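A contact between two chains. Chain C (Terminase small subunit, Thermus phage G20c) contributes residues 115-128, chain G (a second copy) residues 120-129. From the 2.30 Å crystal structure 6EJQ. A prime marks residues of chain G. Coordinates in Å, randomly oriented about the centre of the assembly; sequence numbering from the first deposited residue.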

# COMPACT_ATOMS: atom_id res chain seq x y z
N ILE C 115 10.71 -16.36 5.99
CA ILE C 115 10.31 -17.72 5.63
C ILE C 115 8.85 -17.77 5.15
O ILE C 115 8.55 -18.35 4.11
CB ILE C 115 10.56 -18.71 6.78
CG1 ILE C 115 12.07 -18.89 6.99
CG2 ILE C 115 9.92 -20.07 6.51
CD1 ILE C 115 12.46 -19.48 8.32
N ALA C 116 7.96 -17.14 5.91
CA ALA C 116 6.54 -17.09 5.53
C ALA C 116 6.32 -16.34 4.21
O ALA C 116 5.56 -16.79 3.35
CB ALA C 116 5.70 -16.47 6.64
N ALA C 117 7.01 -15.22 4.05
CA ALA C 117 6.94 -14.44 2.81
C ALA C 117 7.42 -15.25 1.60
O ALA C 117 6.79 -15.19 0.54
CB ALA C 117 7.74 -13.15 2.95
N MET C 118 8.50 -16.01 1.76
CA MET C 118 8.99 -16.88 0.68
C MET C 118 8.01 -18.01 0.38
O MET C 118 7.75 -18.31 -0.78
CB MET C 118 10.37 -17.47 1.00
CG MET C 118 10.98 -18.30 -0.12
SD MET C 118 11.20 -17.35 -1.64
CE MET C 118 12.60 -16.35 -1.14
N ALA C 119 7.45 -18.64 1.42
CA ALA C 119 6.41 -19.66 1.22
C ALA C 119 5.25 -19.08 0.42
O ALA C 119 4.79 -19.70 -0.53
CB ALA C 119 5.91 -20.20 2.55
N ASP C 120 4.81 -17.87 0.79
CA ASP C 120 3.72 -17.19 0.08
C ASP C 120 4.07 -16.88 -1.38
O ASP C 120 3.22 -17.01 -2.25
CB ASP C 120 3.33 -15.89 0.81
CG ASP C 120 2.17 -15.18 0.14
OD1 ASP C 120 1.14 -15.84 -0.13
OD2 ASP C 120 2.28 -13.97 -0.13
N ARG C 121 5.31 -16.47 -1.65
CA ARG C 121 5.76 -16.28 -3.04
C ARG C 121 5.64 -17.57 -3.85
O ARG C 121 5.17 -17.55 -4.99
CB ARG C 121 7.22 -15.80 -3.10
CG ARG C 121 7.47 -14.40 -2.56
CD ARG C 121 6.93 -13.32 -3.50
NE ARG C 121 7.57 -12.02 -3.27
CZ ARG C 121 7.36 -10.93 -4.01
NH1 ARG C 121 6.54 -10.94 -5.05
NH2 ARG C 121 8.01 -9.81 -3.70
N ILE C 122 6.03 -18.68 -3.25
CA ILE C 122 5.99 -19.97 -3.94
C ILE C 122 4.53 -20.40 -4.19
O ILE C 122 4.20 -20.87 -5.28
CB ILE C 122 6.78 -21.03 -3.18
CG1 ILE C 122 8.26 -20.67 -3.16
CG2 ILE C 122 6.59 -22.40 -3.83
CD1 ILE C 122 9.06 -21.32 -2.04
N MET C 123 3.68 -20.23 -3.18
CA MET C 123 2.26 -20.56 -3.29
C MET C 123 1.53 -19.66 -4.28
O MET C 123 0.64 -20.13 -4.98
CB MET C 123 1.58 -20.51 -1.92
CG MET C 123 2.02 -21.63 -1.00
SD MET C 123 1.15 -21.67 0.57
CE MET C 123 1.65 -20.13 1.33
N LYS C 124 1.90 -18.37 -4.34
CA LYS C 124 1.29 -17.46 -5.33
C LYS C 124 1.58 -17.87 -6.78
O LYS C 124 0.75 -17.63 -7.65
CB LYS C 124 1.72 -16.00 -5.09
CG LYS C 124 1.09 -15.38 -3.85
CD LYS C 124 -0.33 -14.87 -4.10
CE LYS C 124 -1.19 -14.89 -2.84
NZ LYS C 124 -0.72 -13.90 -1.82
N ILE C 125 2.74 -18.48 -7.04
CA ILE C 125 3.07 -19.00 -8.38
C ILE C 125 2.13 -20.15 -8.76
O ILE C 125 1.70 -20.24 -9.91
CB ILE C 125 4.56 -19.40 -8.52
CG1 ILE C 125 5.46 -18.15 -8.43
CG2 ILE C 125 4.82 -20.10 -9.84
CD1 ILE C 125 6.93 -18.44 -8.21
N ASP C 126 1.81 -21.02 -7.80
CA ASP C 126 0.80 -22.07 -8.01
C ASP C 126 -0.56 -21.48 -8.36
O ASP C 126 -1.20 -21.89 -9.33
CB ASP C 126 0.66 -22.97 -6.78
CG ASP C 126 1.85 -23.86 -6.56
OD1 ASP C 126 2.55 -24.20 -7.53
OD2 ASP C 126 2.08 -24.25 -5.41
N GLN C 127 -1.00 -20.49 -7.58
CA GLN C 127 -2.29 -19.85 -7.78
C GLN C 127 -2.36 -19.11 -9.11
O GLN C 127 -3.33 -19.28 -9.85
CB GLN C 127 -2.61 -18.90 -6.62
CG GLN C 127 -2.79 -19.60 -5.26
CD GLN C 127 -2.40 -18.74 -4.06
OE1 GLN C 127 -2.28 -17.51 -4.15
NE2 GLN C 127 -2.20 -19.39 -2.91
N GLU C 128 -1.35 -18.29 -9.42
CA GLU C 128 -1.32 -17.53 -10.69
C GLU C 128 -1.30 -18.44 -11.92
O GLU C 128 -1.78 -18.05 -12.99
CB GLU C 128 -0.12 -16.56 -10.75
CG GLU C 128 -0.30 -15.30 -9.90
CD GLU C 128 0.98 -14.50 -9.67
OE1 GLU C 128 2.10 -15.07 -9.64
OE2 GLU C 128 0.86 -13.27 -9.49
N ASP G 120 -1.59 -15.05 11.10
CA ASP G 120 -2.36 -14.64 9.92
C ASP G 120 -1.93 -15.38 8.65
O ASP G 120 -2.79 -15.77 7.86
CB ASP G 120 -2.28 -13.13 9.70
CG ASP G 120 -3.21 -12.66 8.60
OD1 ASP G 120 -4.44 -12.87 8.73
OD2 ASP G 120 -2.72 -12.11 7.59
N ARG G 121 -0.63 -15.57 8.46
CA ARG G 121 -0.13 -16.37 7.33
C ARG G 121 -0.70 -17.79 7.35
O ARG G 121 -1.06 -18.32 6.30
CB ARG G 121 1.41 -16.47 7.34
CG ARG G 121 2.16 -15.17 7.10
CD ARG G 121 2.11 -14.73 5.64
NE ARG G 121 3.14 -13.74 5.33
CZ ARG G 121 3.28 -13.13 4.15
NH1 ARG G 121 2.46 -13.41 3.14
NH2 ARG G 121 4.25 -12.24 3.99
N ILE G 122 -0.72 -18.41 8.54
CA ILE G 122 -1.17 -19.80 8.68
C ILE G 122 -2.67 -19.88 8.42
O ILE G 122 -3.13 -20.76 7.69
CB ILE G 122 -0.77 -20.39 10.06
CG1 ILE G 122 0.75 -20.55 10.14
CG2 ILE G 122 -1.42 -21.74 10.31
CD1 ILE G 122 1.30 -20.53 11.55
N MET G 123 -3.43 -18.94 8.98
CA MET G 123 -4.88 -18.89 8.77
C MET G 123 -5.24 -18.65 7.30
O MET G 123 -6.17 -19.27 6.77
CB MET G 123 -5.54 -17.82 9.65
CG MET G 123 -5.47 -18.13 11.14
SD MET G 123 -6.42 -17.00 12.17
CE MET G 123 -5.40 -15.53 12.22
N LYS G 124 -4.49 -17.77 6.64
CA LYS G 124 -4.70 -17.48 5.21
C LYS G 124 -4.56 -18.72 4.35
O LYS G 124 -5.28 -18.87 3.37
CB LYS G 124 -3.75 -16.39 4.70
CG LYS G 124 -4.13 -14.99 5.17
CD LYS G 124 -5.16 -14.34 4.27
CE LYS G 124 -5.62 -13.00 4.83
NZ LYS G 124 -4.48 -12.06 5.03
N ILE G 125 -3.62 -19.60 4.70
CA ILE G 125 -3.46 -20.87 3.99
C ILE G 125 -4.72 -21.74 4.08
O ILE G 125 -5.09 -22.36 3.08
CB ILE G 125 -2.21 -21.65 4.46
CG1 ILE G 125 -0.94 -20.91 4.00
CG2 ILE G 125 -2.21 -23.07 3.92
CD1 ILE G 125 0.33 -21.31 4.72
N ASP G 126 -5.37 -21.79 5.25
CA ASP G 126 -6.65 -22.52 5.40
C ASP G 126 -7.73 -21.89 4.52
O ASP G 126 -8.48 -22.62 3.87
CB ASP G 126 -7.18 -22.54 6.84
CG ASP G 126 -6.33 -23.36 7.78
OD1 ASP G 126 -5.66 -24.31 7.34
OD2 ASP G 126 -6.34 -23.07 9.00
N GLN G 127 -7.80 -20.56 4.51
CA GLN G 127 -8.79 -19.82 3.72
C GLN G 127 -8.62 -20.08 2.23
O GLN G 127 -9.59 -20.35 1.52
CB GLN G 127 -8.71 -18.32 3.99
CG GLN G 127 -9.16 -17.89 5.38
CD GLN G 127 -8.62 -16.52 5.80
OE1 GLN G 127 -8.38 -15.64 4.96
NE2 GLN G 127 -8.44 -16.33 7.10
N GLU G 128 -7.37 -19.98 1.77
CA GLU G 128 -7.02 -20.28 0.38
C GLU G 128 -7.32 -21.74 0.04
O GLU G 128 -7.80 -22.02 -1.06
CB GLU G 128 -5.55 -19.94 0.09
CG GLU G 128 -5.28 -18.43 0.03
CD GLU G 128 -3.83 -18.03 0.26
OE1 GLU G 128 -2.92 -18.90 0.31
OE2 GLU G 128 -3.58 -16.80 0.39
N ARG G 129 -7.06 -22.66 0.97
CA ARG G 129 -7.40 -24.07 0.74
C ARG G 129 -8.90 -24.29 0.54
O ARG G 129 -9.30 -24.98 -0.38
CB ARG G 129 -6.91 -24.99 1.87
CG ARG G 129 -7.33 -26.44 1.65
CD ARG G 129 -6.50 -27.42 2.45
NE ARG G 129 -6.56 -27.09 3.86
CZ ARG G 129 -5.57 -26.61 4.61
NH1 ARG G 129 -4.35 -26.37 4.13
NH2 ARG G 129 -5.82 -26.36 5.89

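Two helices from neighbouring copies of the terminase small subunit run nearly parallel, their axes 20° apart and 11.1 Å from each other at closest approach, and bury 344 Å² between these stretches. Arg121′ covers the most ground. Its m, m chi1 and chi2 turn the chain across the partner helix, where CG packs 3.8 Å from Ala116 CB; a nearly extended outer half (chi3 t, chi4 -177°) then carries the guanidinium onward. One face of that group lies over Ala116 C and Ala117 CA, the latter 3.7 Å from Arg121′ NH2, and the small alanine side chains leave the backbone open to this approach. At its edge, Asp120 OD2 forms a salt bridge with Arg121′ NH1 (3.3 Å). Asp120, with chi1 t, also serves its own helix: Lys124, bent by m chi1 and chi2 and p chi4, brings NZ to 3.2 Å from Asp120 OD1, so one carboxylate meets two cations. Between the polar ends lies an apolar contact of two buried residues, whose hydrocarbon and thioether groups need no polar partner. Met123, m, t, m, sets CE 3.8 Å from Ile125′ CG1; the CA-to-CB bond of Ile125′ points sideways, yet its m, t rotamer brings the end nearer. Farther along, Gln127 and Glu128′, both m, t, meet in a weak hydrogen bond, Gln127 NE2 to Glu128′ OE1 (3.3 Å, 131°).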